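Local coordinates for DUF7790 domain-containing protein (Leptospira interrogans serogroup Icterohaemorrhagiae serovar copenhageni, PDB 6ULO), which is of unknown function but folds around a Rossmann-like core, probably related to NADP-binding domains, at residues 13-18 with 186-191; 105-110 with 177-182; 210-215 with 242-247. All coordinates share one frame; numbering follows the deposited sequence.

Contact 1: residues 13-18 with 186-191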
ATOM      1  N   ASN A  13     -23.329  12.335   9.163  1.00 40.63           N
ATOM      2  CA  ASN A  13     -23.016  11.724   7.879  1.00 36.96           C
ATOM      3  C   ASN A  13     -21.890  12.494   7.191  1.00 32.97           C
ATOM      4  O   ASN A  13     -22.056  13.658   6.800  1.00 31.24           O
ATOM      5  CB  ASN A  13     -24.313  11.748   7.058  1.00 37.32           C
ATOM      6  CG  ASN A  13     -24.184  11.132   5.674  1.00 37.86           C
ATOM      7  OD1 ASN A  13     -23.123  10.664   5.260  1.00 37.15           O
ATOM      8  ND2 ASN A  13     -25.303  11.128   4.947  1.00 38.61           N
ATOM      9  N   GLN A  14     -20.736  11.843   7.038  1.00 30.33           N
ATOM     10  CA  GLN A  14     -19.577  12.496   6.450  1.00 28.36           C
ATOM     11  C   GLN A  14     -19.586  12.488   4.925  1.00 25.60           C
ATOM     12  O   GLN A  14     -18.837  13.256   4.316  1.00 25.72           O
ATOM     13  CB  GLN A  14     -18.292  11.819   6.941  1.00 29.30           C
ATOM     14  CG  GLN A  14     -18.192  11.699   8.455  1.00 30.29           C
ATOM     15  CD  GLN A  14     -17.992  13.046   9.133  1.00 30.75           C
ATOM     16  OE1 GLN A  14     -17.022  13.730   8.872  1.00 30.92           O
ATOM     17  NE2 GLN A  14     -18.925  13.433  10.002  1.00 30.72           N
ATOM     18  N   ASN A  15     -20.395  11.656   4.278  1.00 23.85           N
ATOM     19  CA  ASN A  15     -20.195  11.565   2.849  0.51 23.48           C
ATOM     20  C   ASN A  15     -20.922  12.676   2.092  1.00 22.86           C
ATOM     21  O   ASN A  15     -21.957  13.203   2.505  1.00 22.84           O
ATOM     22  CB  ASN A  15     -20.437  10.150   2.329  0.51 24.18           C
ATOM     23  CG  ASN A  15     -19.438   9.160   2.908  0.51 24.57           C
ATOM     24  OD1 ASN A  15     -19.800   8.270   3.673  0.51 24.91           O
ATOM     25  ND2 ASN A  15     -18.162   9.334   2.563  0.51 24.68           N
ATOM     26  N   VAL A  16     -20.298  13.085   0.985  1.00 20.64           N
ATOM     27  CA  VAL A  16     -20.770  14.264   0.255  1.00 19.68           C
ATOM     28  C   VAL A  16     -21.934  13.968  -0.682  1.00 19.85           C
ATOM     29  O   VAL A  16     -22.475  14.901  -1.305  1.00 22.36           O
ATOM     30  CB  VAL A  16     -19.625  14.906  -0.548  1.00 21.05           C
ATOM     31  CG1 VAL A  16     -18.471  15.286   0.386  1.00 20.80           C
ATOM     32  CG2 VAL A  16     -19.186  13.937  -1.648  1.00 21.82           C
ATOM     33  N   SER A  17     -22.353  12.706  -0.804  1.00 19.96           N
ATOM     34  CA  SER A  17     -23.566  12.369  -1.548  1.00 19.79           C
ATOM     35  C   SER A  17     -24.033  11.013  -1.057  1.00 19.19           C
ATOM     36  O   SER A  17     -23.258  10.242  -0.487  1.00 19.57           O
ATOM     37  CB  SER A  17     -23.305  12.269  -3.051  1.00 19.34           C
ATOM     38  OG  SER A  17     -22.466  11.157  -3.298  1.00 19.86           O
ATOM     39  N   LEU A  18     -25.314  10.730  -1.296  1.00 19.79           N
ATOM     40  CA  LEU A  18     -25.824   9.399  -1.000  1.00 19.89           C
ATOM     41  C   LEU A  18     -25.036   8.325  -1.746  1.00 19.28           C
ATOM     42  O   LEU A  18     -24.701   7.274  -1.173  1.00 18.81           O
ATOM     43  CB  LEU A  18     -27.312   9.338  -1.358  1.00 20.67           C
ATOM     44  CG  LEU A  18     -28.015   8.007  -1.143  1.00 22.93           C
ATOM     45  CD1 LEU A  18     -27.980   7.680   0.328  1.00 24.97           C
ATOM     46  CD2 LEU A  18     -29.443   8.149  -1.618  1.00 23.74           C
ATOM     47  N   ALA A 186      -9.464   9.679   4.622  1.00 10.59           N
ATOM     48  CA  ALA A 186      -9.634   9.046   5.926  1.00 11.14           C
ATOM     49  C   ALA A 186     -10.963   9.442   6.540  1.00 10.72           C
ATOM     50  O   ALA A 186     -11.701   8.588   7.039  1.00 10.88           O
ATOM     51  CB  ALA A 186      -8.475   9.386   6.852  1.00 11.68           C
ATOM     52  N   ILE A 187     -11.264  10.746   6.532  1.00 11.19           N
ATOM     53  CA  ILE A 187     -12.508  11.254   7.099  1.00 11.53           C
ATOM     54  C   ILE A 187     -13.715  10.626   6.406  1.00 11.82           C
ATOM     55  O   ILE A 187     -14.735  10.348   7.049  1.00 12.74           O
ATOM     56  CB  ILE A 187     -12.517  12.795   7.005  1.00 12.41           C
ATOM     57  CG1 ILE A 187     -11.557  13.357   8.028  1.00 12.80           C
ATOM     58  CG2 ILE A 187     -13.937  13.350   7.251  1.00 13.67           C
ATOM     59  CD1 ILE A 187     -11.318  14.863   7.876  1.00 13.65           C
ATOM     60  N   GLU A 188     -13.634  10.419   5.103  1.00 11.20           N
ATOM     61  CA  GLU A 188     -14.737   9.914   4.304  1.00 11.43           C
ATOM     62  C   GLU A 188     -14.897   8.410   4.373  1.00 11.30           C
ATOM     63  O   GLU A 188     -15.808   7.883   3.733  1.00 12.84           O
ATOM     64  CB  GLU A 188     -14.554  10.391   2.851  1.00 12.13           C
ATOM     65  CG  GLU A 188     -14.774  11.887   2.759  1.00 12.48           C
ATOM     66  CD  GLU A 188     -14.470  12.511   1.412  1.00 13.79           C
ATOM     67  OE1 GLU A 188     -13.803  11.889   0.562  1.00 14.28           O
ATOM     68  OE2 GLU A 188     -14.871  13.688   1.231  1.00 15.07           O
ATOM     69  N   GLY A 189     -14.055   7.702   5.121  1.00 11.21           N
ATOM     70  CA  GLY A 189     -14.165   6.266   5.199  1.00 11.73           C
ATOM     71  C   GLY A 189     -13.616   5.555   3.985  1.00 10.98           C
ATOM     72  O   GLY A 189     -13.908   4.372   3.764  1.00 12.67           O
ATOM     73  N   LYS A 190     -12.787   6.235   3.198  1.00 10.44           N
ATOM     74  CA  LYS A 190     -12.293   5.716   1.937  1.00 10.22           C
ATOM     75  C   LYS A 190     -10.942   5.057   2.039  1.00 10.42           C
ATOM     76  O   LYS A 190     -10.409   4.657   0.998  1.00 11.42           O
ATOM     77  CB  LYS A 190     -12.266   6.833   0.897  1.00 10.60           C
ATOM     78  CG  LYS A 190     -13.638   7.416   0.567  1.00 11.58           C
ATOM     79  CD  LYS A 190     -13.514   8.585  -0.382  1.00 11.36           C
ATOM     80  CE  LYS A 190     -14.866   9.051  -0.861  1.00 12.45           C
ATOM     81  NZ  LYS A 190     -14.707  10.343  -1.598  1.00 13.97           N
ATOM     82  N   ILE A 191     -10.397   4.915   3.242  1.00 10.16           N
ATOM     83  CA  ILE A 191      -9.174   4.140   3.467  1.00 10.13           C
ATOM     84  C   ILE A 191      -9.606   2.960   4.308  1.00 10.26           C
ATOM     85  O   ILE A 191     -10.090   3.152   5.436  1.00 11.10           O
ATOM     86  CB  ILE A 191      -8.071   4.947   4.181  1.00 10.41           C
ATOM     87  CG1 ILE A 191      -7.866   6.298   3.513  1.00 11.61           C
ATOM     88  CG2 ILE A 191      -6.791   4.109   4.186  1.00 11.36           C
ATOM     89  CD1 ILE A 191      -6.764   7.150   4.166  1.00 11.99           C
TER

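Contact 2: residues 105-110 with 177-182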
ATOM      1  N   LEU A 105      -7.366   6.543  12.208  1.00 11.21           N
ATOM      2  CA  LEU A 105      -7.942   7.313  13.310  1.00 11.04           C
ATOM      3  C   LEU A 105      -7.128   8.571  13.562  1.00 10.98           C
ATOM      4  O   LEU A 105      -7.687   9.669  13.726  1.00 12.39           O
ATOM      5  CB  LEU A 105      -7.976   6.428  14.547  1.00 12.52           C
ATOM      6  CG  LEU A 105      -8.398   7.079  15.860  1.00 13.34           C
ATOM      7  CD1 LEU A 105      -9.838   7.614  15.834  1.00 15.41           C
ATOM      8  CD2 LEU A 105      -8.207   6.052  17.017  1.00 15.29           C
ATOM      9  N   PHE A 106      -5.787   8.440  13.562  1.00 10.58           N
ATOM     10  CA  PHE A 106      -4.951   9.625  13.798  1.00 11.07           C
ATOM     11  C   PHE A 106      -5.110  10.647  12.676  1.00 10.99           C
ATOM     12  O   PHE A 106      -5.184  11.848  12.942  1.00 11.27           O
ATOM     13  CB  PHE A 106      -3.486   9.252  13.940  1.00 11.84           C
ATOM     14  CG  PHE A 106      -3.128   8.461  15.166  1.00 11.26           C
ATOM     15  CD1 PHE A 106      -4.025   8.245  16.207  1.00 11.91           C
ATOM     16  CD2 PHE A 106      -1.827   7.936  15.276  1.00 12.01           C
ATOM     17  CE1 PHE A 106      -3.638   7.528  17.323  1.00 11.92           C
ATOM     18  CE2 PHE A 106      -1.428   7.222  16.386  1.00 12.77           C
ATOM     19  CZ  PHE A 106      -2.343   7.027  17.432  1.00 12.80           C
ATOM     20  N   LEU A 107      -5.204  10.199  11.426  1.00 11.51           N
ATOM     21  CA  LEU A 107      -5.446  11.124  10.318  1.00 11.14           C
ATOM     22  C   LEU A 107      -6.754  11.874  10.507  1.00 11.20           C
ATOM     23  O   LEU A 107      -6.812  13.093  10.324  1.00 12.26           O
ATOM     24  CB  LEU A 107      -5.493  10.370   8.980  1.00 11.25           C
ATOM     25  CG  LEU A 107      -4.137   9.866   8.474  1.00 11.25           C
ATOM     26  CD1 LEU A 107      -4.372   8.829   7.360  1.00 12.29           C
ATOM     27  CD2 LEU A 107      -3.296  11.049   7.958  1.00 11.92           C
ATOM     28  N   GLN A 108      -7.827  11.146  10.850  1.00 11.44           N
ATOM     29  CA  GLN A 108      -9.120  11.793  11.063  1.00 11.84           C
ATOM     30  C   GLN A 108      -9.040  12.912  12.089  1.00 11.80           C
ATOM     31  O   GLN A 108      -9.670  13.955  11.915  1.00 13.18           O
ATOM     32  CB  GLN A 108     -10.163  10.761  11.496  1.00 13.31           C
ATOM     33  CG  GLN A 108     -10.523   9.797  10.352  1.00 12.83           C
ATOM     34  CD  GLN A 108     -11.339   8.631  10.809  1.00 13.80           C
ATOM     35  OE1 GLN A 108     -11.345   8.298  11.998  1.00 15.93           O
ATOM     36  NE2 GLN A 108     -12.024   7.993   9.870  1.00 14.94           N
ATOM     37  N   LYS A 109      -8.266  12.721  13.154  1.00 12.62           N
ATOM     38  CA  LYS A 109      -8.232  13.671  14.246  1.00 14.41           C
ATOM     39  C   LYS A 109      -7.155  14.728  14.095  1.00 14.61           C
ATOM     40  O   LYS A 109      -7.145  15.682  14.863  1.00 18.04           O
ATOM     41  CB  LYS A 109      -8.034  12.920  15.565  1.00 15.46           C
ATOM     42  CG  LYS A 109      -9.190  11.981  15.896  1.00 19.11           C
ATOM     43  CD  LYS A 109     -10.500  12.709  15.998  1.00 22.27           C
ATOM     44  CE  LYS A 109     -11.571  11.740  16.459  1.00 25.59           C
ATOM     45  NZ  LYS A 109     -12.857  12.416  16.667  1.00 27.46           N
ATOM     46  N   SER A 110      -6.242  14.607  13.134  1.00 12.89           N
ATOM     47  CA  SER A 110      -5.048  15.458  13.045  1.00 12.41           C
ATOM     48  C   SER A 110      -5.233  16.469  11.915  1.00 12.62           C
ATOM     49  O   SER A 110      -5.092  16.124  10.734  1.00 13.25           O
ATOM     50  CB  SER A 110      -3.811  14.584  12.812  1.00 12.72           C
ATOM     51  OG  SER A 110      -3.519  13.806  13.958  1.00 14.20           O
ATOM     52  N   GLU A 177      -0.728  19.904   1.037  1.00 13.49           N
ATOM     53  CA  GLU A 177      -1.785  19.508   0.114  0.59 13.58           C
ATOM     54  C   GLU A 177      -1.927  17.991   0.046  1.00 12.50           C
ATOM     55  O   GLU A 177      -3.048  17.469   0.083  1.00 13.38           O
ATOM     56  CB  GLU A 177      -1.533  20.086  -1.275  0.59 15.92           C
ATOM     57  CG  GLU A 177      -2.678  19.849  -2.228  0.59 18.83           C
ATOM     58  CD  GLU A 177      -2.421  20.431  -3.605  0.59 22.08           C
ATOM     59  OE1 GLU A 177      -1.266  20.840  -3.873  0.59 22.96           O
ATOM     60  OE2 GLU A 177      -3.366  20.474  -4.423  0.59 24.13           O
ATOM     61  N   GLN A 178      -0.809  17.262  -0.020  1.00 12.70           N
ATOM     62  CA  GLN A 178      -0.894  15.802  -0.072  1.00 11.50           C
ATOM     63  C   GLN A 178      -1.396  15.235   1.250  1.00 11.77           C
ATOM     64  O   GLN A 178      -2.186  14.287   1.262  1.00 12.37           O
ATOM     65  CB  GLN A 178       0.427  15.181  -0.538  1.00 12.02           C
ATOM     66  CG  GLN A 178       0.721  15.541  -1.987  1.00 13.00           C
ATOM     67  CD  GLN A 178       1.985  14.919  -2.533  1.00 12.10           C
ATOM     68  OE1 GLN A 178       2.554  13.988  -1.942  1.00 12.43           O
ATOM     69  NE2 GLN A 178       2.432  15.430  -3.685  1.00 13.22           N
ATOM     70  N   TYR A 179      -1.000  15.840   2.369  1.00 11.77           N
ATOM     71  CA  TYR A 179      -1.549  15.436   3.659  1.00 11.80           C
ATOM     72  C   TYR A 179      -3.065  15.608   3.670  1.00 11.71           C
ATOM     73  O   TYR A 179      -3.816  14.698   4.062  1.00 12.23           O
ATOM     74  CB  TYR A 179      -0.918  16.235   4.813  1.00 11.66           C
ATOM     75  CG  TYR A 179      -1.521  15.780   6.129  1.00 10.79           C
ATOM     76  CD1 TYR A 179      -1.088  14.607   6.730  1.00 11.07           C
ATOM     77  CD2 TYR A 179      -2.566  16.476   6.724  1.00 11.24           C
ATOM     78  CE1 TYR A 179      -1.677  14.131   7.881  1.00 11.52           C
ATOM     79  CE2 TYR A 179      -3.142  16.016   7.879  1.00 11.32           C
ATOM     80  CZ  TYR A 179      -2.697  14.842   8.457  1.00 11.34           C
ATOM     81  OH  TYR A 179      -3.291  14.341   9.602  1.00 12.04           O
ATOM     82  N   SER A 180      -3.535  16.787   3.232  1.00 12.14           N
ATOM     83  CA  SER A 180      -4.967  17.059   3.241  0.57 12.30           C
ATOM     84  C   SER A 180      -5.732  16.074   2.365  1.00 11.34           C
ATOM     85  O   SER A 180      -6.856  15.677   2.705  1.00 12.64           O
ATOM     86  CB  SER A 180      -5.195  18.481   2.749  0.57 14.06           C
ATOM     87  OG  SER A 180      -6.564  18.768   2.762  0.57 15.60           O
ATOM     88  N   TYR A 181      -5.139  15.644   1.244  1.00 11.55           N
ATOM     89  CA  TYR A 181      -5.811  14.698   0.362  1.00 11.68           C
ATOM     90  C   TYR A 181      -6.020  13.363   1.071  1.00 11.65           C
ATOM     91  O   TYR A 181      -7.116  12.779   1.028  1.00 12.74           O
ATOM     92  CB  TYR A 181      -4.967  14.503  -0.912  1.00 13.96           C
ATOM     93  CG  TYR A 181      -5.659  13.618  -1.925  1.00 15.71           C
ATOM     94  CD1 TYR A 181      -6.566  14.153  -2.839  1.00 18.24           C
ATOM     95  CD2 TYR A 181      -5.465  12.249  -1.938  1.00 14.61           C
ATOM     96  CE1 TYR A 181      -7.240  13.339  -3.744  1.00 19.76           C
ATOM     97  CE2 TYR A 181      -6.170  11.432  -2.817  1.00 16.03           C
ATOM     98  CZ  TYR A 181      -7.023  11.991  -3.717  1.00 18.68           C
ATOM     99  OH  TYR A 181      -7.722  11.211  -4.601  1.00 20.63           O
ATOM    100  N   ILE A 182      -4.973  12.854   1.727  1.00 11.22           N
ATOM    101  CA  ILE A 182      -5.087  11.598   2.467  1.00 11.45           C
ATOM    102  C   ILE A 182      -6.045  11.743   3.641  1.00 10.82           C
ATOM    103  O   ILE A 182      -6.879  10.856   3.898  1.00 11.75           O
ATOM    104  CB  ILE A 182      -3.680  11.127   2.906  1.00 11.61           C
ATOM    105  CG1 ILE A 182      -2.870  10.694   1.670  1.00 12.19           C
ATOM    106  CG2 ILE A 182      -3.754  10.015   3.943  1.00 11.72           C
ATOM    107  CD1 ILE A 182      -3.494   9.545   0.864  1.00 12.74           C
TER

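Contact 3: residues 210-215 with 242-247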
ATOM      1  N   THR A 210     -16.223  -6.821  -5.779  1.00 12.71           N
ATOM      2  CA  THR A 210     -16.824  -5.620  -5.227  1.00 13.00           C
ATOM      3  C   THR A 210     -16.692  -4.454  -6.187  1.00 13.65           C
ATOM      4  O   THR A 210     -17.659  -3.728  -6.444  1.00 14.48           O
ATOM      5  CB  THR A 210     -16.144  -5.298  -3.896  1.00 13.51           C
ATOM      6  OG1 THR A 210     -16.493  -6.295  -2.923  1.00 13.55           O
ATOM      7  CG2 THR A 210     -16.543  -3.898  -3.408  1.00 14.69           C
ATOM      8  N   LEU A 211     -15.499  -4.258  -6.738  1.00 13.03           N
ATOM      9  CA  LEU A 211     -15.274  -3.151  -7.659  1.00 13.31           C
ATOM     10  C   LEU A 211     -16.094  -3.322  -8.928  1.00 13.22           C
ATOM     11  O   LEU A 211     -16.670  -2.347  -9.432  1.00 14.39           O
ATOM     12  CB  LEU A 211     -13.789  -3.039  -7.983  1.00 13.57           C
ATOM     13  CG  LEU A 211     -12.935  -2.605  -6.787  1.00 14.79           C
ATOM     14  CD1 LEU A 211     -11.482  -2.359  -7.197  1.00 15.65           C
ATOM     15  CD2 LEU A 211     -13.486  -1.344  -6.091  1.00 15.89           C
ATOM     16  N   LYS A 212     -16.189  -4.555  -9.447  1.00 14.19           N
ATOM     17  CA  LYS A 212     -17.064  -4.803 -10.597  1.00 15.98           C
ATOM     18  C   LYS A 212     -18.514  -4.426 -10.293  1.00 17.00           C
ATOM     19  O   LYS A 212     -19.205  -3.813 -11.125  1.00 18.29           O
ATOM     20  CB  LYS A 212     -16.938  -6.256 -11.050  1.00 15.16           C
ATOM     21  CG  LYS A 212     -15.643  -6.460 -11.846  1.00 14.50           C
ATOM     22  CD  LYS A 212     -15.359  -7.920 -12.090  1.00 15.35           C
ATOM     23  CE  LYS A 212     -14.201  -8.088 -13.036  1.00 16.06           C
ATOM     24  NZ  LYS A 212     -13.861  -9.515 -13.298  1.00 16.88           N
ATOM     25  N   LYS A 213     -18.987  -4.760  -9.090  1.00 16.94           N
ATOM     26  CA  LYS A 213     -20.375  -4.487  -8.745  1.00 19.06           C
ATOM     27  C   LYS A 213     -20.651  -2.992  -8.721  1.00 19.96           C
ATOM     28  O   LYS A 213     -21.737  -2.551  -9.106  1.00 20.72           O
ATOM     29  CB  LYS A 213     -20.724  -5.144  -7.400  1.00 20.46           C
ATOM     30  CG  LYS A 213     -22.168  -4.923  -6.934  1.00 23.69           C
ATOM     31  CD  LYS A 213     -23.182  -5.397  -7.979  1.00 27.19           C
ATOM     32  CE  LYS A 213     -24.604  -5.484  -7.403  1.00 29.92           C
ATOM     33  NZ  LYS A 213     -25.660  -5.588  -8.455  1.00 31.66           N
ATOM     34  N   ILE A 214     -19.686  -2.184  -8.272  1.00 19.37           N
ATOM     35  CA  ILE A 214     -19.907  -0.742  -8.200  1.00 19.96           C
ATOM     36  C   ILE A 214     -19.401  -0.005  -9.430  1.00 19.65           C
ATOM     37  O   ILE A 214     -19.447   1.228  -9.457  1.00 20.03           O
ATOM     38  CB  ILE A 214     -19.311  -0.131  -6.919  1.00 20.67           C
ATOM     39  CG1 ILE A 214     -17.782  -0.239  -6.907  1.00 20.81           C
ATOM     40  CG2 ILE A 214     -19.944  -0.797  -5.693  1.00 21.92           C
ATOM     41  CD1 ILE A 214     -17.105   0.511  -5.742  1.00 21.37           C
ATOM     42  N   GLY A 215     -18.918  -0.715 -10.441  1.00 18.35           N
ATOM     43  CA  GLY A 215     -18.485  -0.084 -11.670  1.00 17.22           C
ATOM     44  C   GLY A 215     -17.198   0.701 -11.586  1.00 17.04           C
ATOM     45  O   GLY A 215     -17.033   1.661 -12.346  1.00 20.14           O
ATOM     46  N   ASN A 242      -9.110 -11.339 -12.160  1.00 12.93           N
ATOM     47  CA  ASN A 242     -10.456 -10.886 -11.848  1.00 13.31           C
ATOM     48  C   ASN A 242     -10.540  -9.395 -11.547  1.00 13.32           C
ATOM     49  O   ASN A 242     -11.641  -8.848 -11.458  1.00 14.30           O
ATOM     50  CB  ASN A 242     -10.999 -11.697 -10.659  1.00 13.76           C
ATOM     51  CG  ASN A 242     -12.448 -11.445 -10.408  1.00 13.88           C
ATOM     52  OD1 ASN A 242     -13.297 -11.618 -11.311  1.00 14.88           O
ATOM     53  ND2 ASN A 242     -12.761 -11.041  -9.177  1.00 13.66           N
ATOM     54  N   LEU A 243      -9.419  -8.706 -11.393  1.00 13.77           N
ATOM     55  CA  LEU A 243      -9.483  -7.280 -11.059  1.00 13.50           C
ATOM     56  C   LEU A 243      -9.934  -6.487 -12.278  1.00 14.04           C
ATOM     57  O   LEU A 243      -9.354  -6.659 -13.368  1.00 14.80           O
ATOM     58  CB  LEU A 243      -8.120  -6.742 -10.626  1.00 14.21           C
ATOM     59  CG  LEU A 243      -7.570  -7.266  -9.303  1.00 14.10           C
ATOM     60  CD1 LEU A 243      -6.135  -6.755  -9.121  1.00 15.17           C
ATOM     61  CD2 LEU A 243      -8.453  -6.852  -8.105  1.00 15.07           C
ATOM     62  N   PRO A 244     -10.926  -5.602 -12.134  1.00 13.47           N
ATOM     63  CA  PRO A 244     -11.218  -4.628 -13.196  1.00 14.22           C
ATOM     64  C   PRO A 244     -10.136  -3.556 -13.176  1.00 14.71           C
ATOM     65  O   PRO A 244      -9.762  -3.070 -12.106  1.00 15.62           O
ATOM     66  CB  PRO A 244     -12.581  -4.069 -12.779  1.00 14.16           C
ATOM     67  CG  PRO A 244     -12.567  -4.163 -11.287  1.00 14.36           C
ATOM     68  CD  PRO A 244     -11.768  -5.401 -10.937  1.00 14.53           C
ATOM     69  N   VAL A 245      -9.598  -3.228 -14.353  1.00 15.17           N
ATOM     70  CA  VAL A 245      -8.451  -2.330 -14.442  1.00 16.78           C
ATOM     71  C   VAL A 245      -8.660  -1.316 -15.554  1.00 19.42           C
ATOM     72  O   VAL A 245      -9.458  -1.517 -16.466  1.00 21.06           O
ATOM     73  CB  VAL A 245      -7.128  -3.100 -14.653  1.00 17.08           C
ATOM     74  CG1 VAL A 245      -6.914  -4.077 -13.522  1.00 17.43           C
ATOM     75  CG2 VAL A 245      -7.144  -3.841 -15.984  1.00 18.16           C
ATOM     76  N   SER A 246      -7.966  -0.186 -15.421  1.00 22.24           N
ATOM     77  CA  SER A 246      -7.876   0.832 -16.455  1.00 24.63           C
ATOM     78  C   SER A 246      -6.698   0.516 -17.377  1.00 23.83           C
ATOM     79  O   SER A 246      -5.795  -0.242 -17.020  1.00 20.83           O
ATOM     80  CB  SER A 246      -7.687   2.222 -15.818  1.00 26.66           C
ATOM     81  OG  SER A 246      -6.475   2.347 -15.062  1.00 28.00           O
ATOM     82  N   GLU A 247      -6.714   1.117 -18.573  1.00 25.48           N
ATOM     83  CA  GLU A 247      -5.601   0.955 -19.505  1.00 25.85           C
ATOM     84  C   GLU A 247      -4.277   1.367 -18.869  1.00 21.97           C
ATOM     85  O   GLU A 247      -3.226   0.764 -19.137  1.00 22.22           O
ATOM     86  CB  GLU A 247      -5.856   1.785 -20.771  1.00 30.86           C
ATOM     87  CG  GLU A 247      -4.836   1.575 -21.883  1.00 35.66           C
ATOM     88  CD  GLU A 247      -3.536   2.372 -21.717  1.00 39.36           C
ATOM     89  OE1 GLU A 247      -3.537   3.426 -21.033  1.00 40.22           O
ATOM     90  OE2 GLU A 247      -2.501   1.933 -22.284  1.00 40.99           O
TER

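Contact 1: residues 13-18 with 186-191
At the edge of the Asn-15 carboxamide, almost in its plane, lies the backbone O of Glu-188; Asn-15 ND2 donates to this Glu-188 O at 3.0 Å, in the carbonyl plane and on a lone pair, with a nearly straight N-H...O angle of 167°. The carboxylate of Glu-188, the other flat group, is turned 51° from the plane of the amide. Asn-15 was modelled in two conformers, and the bond describes one of them. The acceptor sits where helix 176-187 gives way to a loop through a Schellman motif: Gly-189 takes a positive phi, a conformation glycine adopts easily, and its N reaches back to Ala-186 O at 3.2 Å. Carbonyls at a helix end lack the next turn's N-H groups, so a side-chain amide from the N-terminal loop is a natural donor.

The carboxylate of Glu-188 is met from above its plane by Lys-190 NZ, a salt bridge of 2.8 Å to OE1; NZ also pairs with Glu-20, so one lysine bridges Glu-188, next to the end of helix 176-187, and helix 18-28. Glu-188 and Lys-190 are both buried, and each charge probably stabilises the other. The extended Glu-188 chain carries OE2 to within 4.0 Å of Val-16 CG1, a modest contact with a short branched side chain.

In the loop itself, Asn-13 OD1 accepts from Asn-15 N at 3.1 Å, making an Asx turn that sets the backbone from which Asn-15 reaches across. Ser-17 is the N-cap of helix 18-28, its OG bonded to Glu-20 N. Gln-14, exposed, bends at chi2 (-70°), its NE2 bonded to Glu-12 O and its OE1 lying 3.5 Å from Ile-187 CG2.

Contact 2: residues 105-110 with 177-182
Tyr-179 and Ser-110 supply the polar part of the contact. The phenol OH of Tyr-179 donates to the backbone O of Ser-110 at 2.8 Å; this acceptor lies at the edge of the ring, near its plane, while the donor is tilted 28° from the carbonyl plane. With chi1 at 180° the ring extends from helix 176-187 to the C-terminal end of helix 94-109, and a tyrosine is long enough to bring its hydroxyl to the carbonyl just past the helix. Ser-110 CB lies 3.3 Å from the same Tyr-179 OH. The serine's own hydroxyl turns back, Ser-110 OG donating to Phe-106 O at 2.8 Å, as a small serine at a helix end readily can.

Both helices belong to the long, largely helical connection between the parallel strands 86-91 and 191-195 of the Rossmann-like sheet. All four touching residues are buried, covered in part by helices 74-82 and 113-120.

Apolar contacts fill the rest. Leu-107 presents its two methyls to different partners: CD2 touches Tyr-179 CE1 at 3.5 Å, approaching the ring obliquely, the leucine and tyrosine side chains lying alongside and pointing opposite ways, whereas CD1 meets Ile-182 CG2 at 3.7 Å. A forked leucine suits a place between an aromatic ring and a beta-branched side chain. Leu-76 and Ala-80 pack against Leu-107 and Ile-182 respectively, and Phe-116 touches Tyr-179.

Contact 3: residues 210-215 with 242-247
The C-terminal turn of helix 203-214 rests here on the linker that follows helix 234-241, with Lys-212 and Leu-211 touching Asn-242 and Pro-244. Polar and apolar contacts lie side by side. The long, extended chain of Lys-212 runs over the linker until NZ donates to Asn-242 OD1 at 2.9 Å. The donor stands well above the plane of that amide, 58° out of it, and so does not use a lone pair. A second, weak bond joins Lys-212 NZ to the backbone O of Asn-242 at 3.0 Å, so the ammonium group is held by side chain and main chain of one residue. A carbonyl near the C-terminal end of helix 234-241 probably carries extra negative character, which would favour a lysine beside it. The other end of the amide is used as well: Asn-242 ND2 bonds to Asn-209 OD1.

Helix 203-214 leads into strand 218-222, in the parallel part of the mixed, Rossmann-like sheet. The segment after helix 234-241 runs beside that strand, Pro-244, which has no N-H to donate, hydrogen-bonding to Val-218 through its backbone O, and continues through the short strand 245-246 to strand 249-255. Gly-215 is the first residue to leave helical angles, in a Schellman motif.

Beneath the lysine, the compact proline ring makes the apolar half of the contact. Leu-211, a buried side chain, continues past this point to Leu-27 and Val-218. CG of Pro-244 is 3.7 Å from Leu-211 CB and 3.9 Å from Lys-212 CG, wedged against the bases of two successive helical residues.

In the fold
Contacts 1 and 2 are neighbours, their centres about 13 Å apart, and share helix 176-187. They touch directly, Gln-108 NE2 of contact 2 probably bonding to Ala-186 O of contact 1. Along the chain contact 2 is nested inside the loop closed by contact 1, and contact 3 follows both in series, its centre about 21 Å from that of contact 1 and 27 Å from that of contact 2. Helix 18-28 links contacts 1 and 3: the N-terminal segment and this helix span from the end of helix 176-187, which leads into edge strand 191-195, to helix 203-214, which leads into strand 218-222. The 3-2-1-4-5 strand order is the Rossmann-like feature.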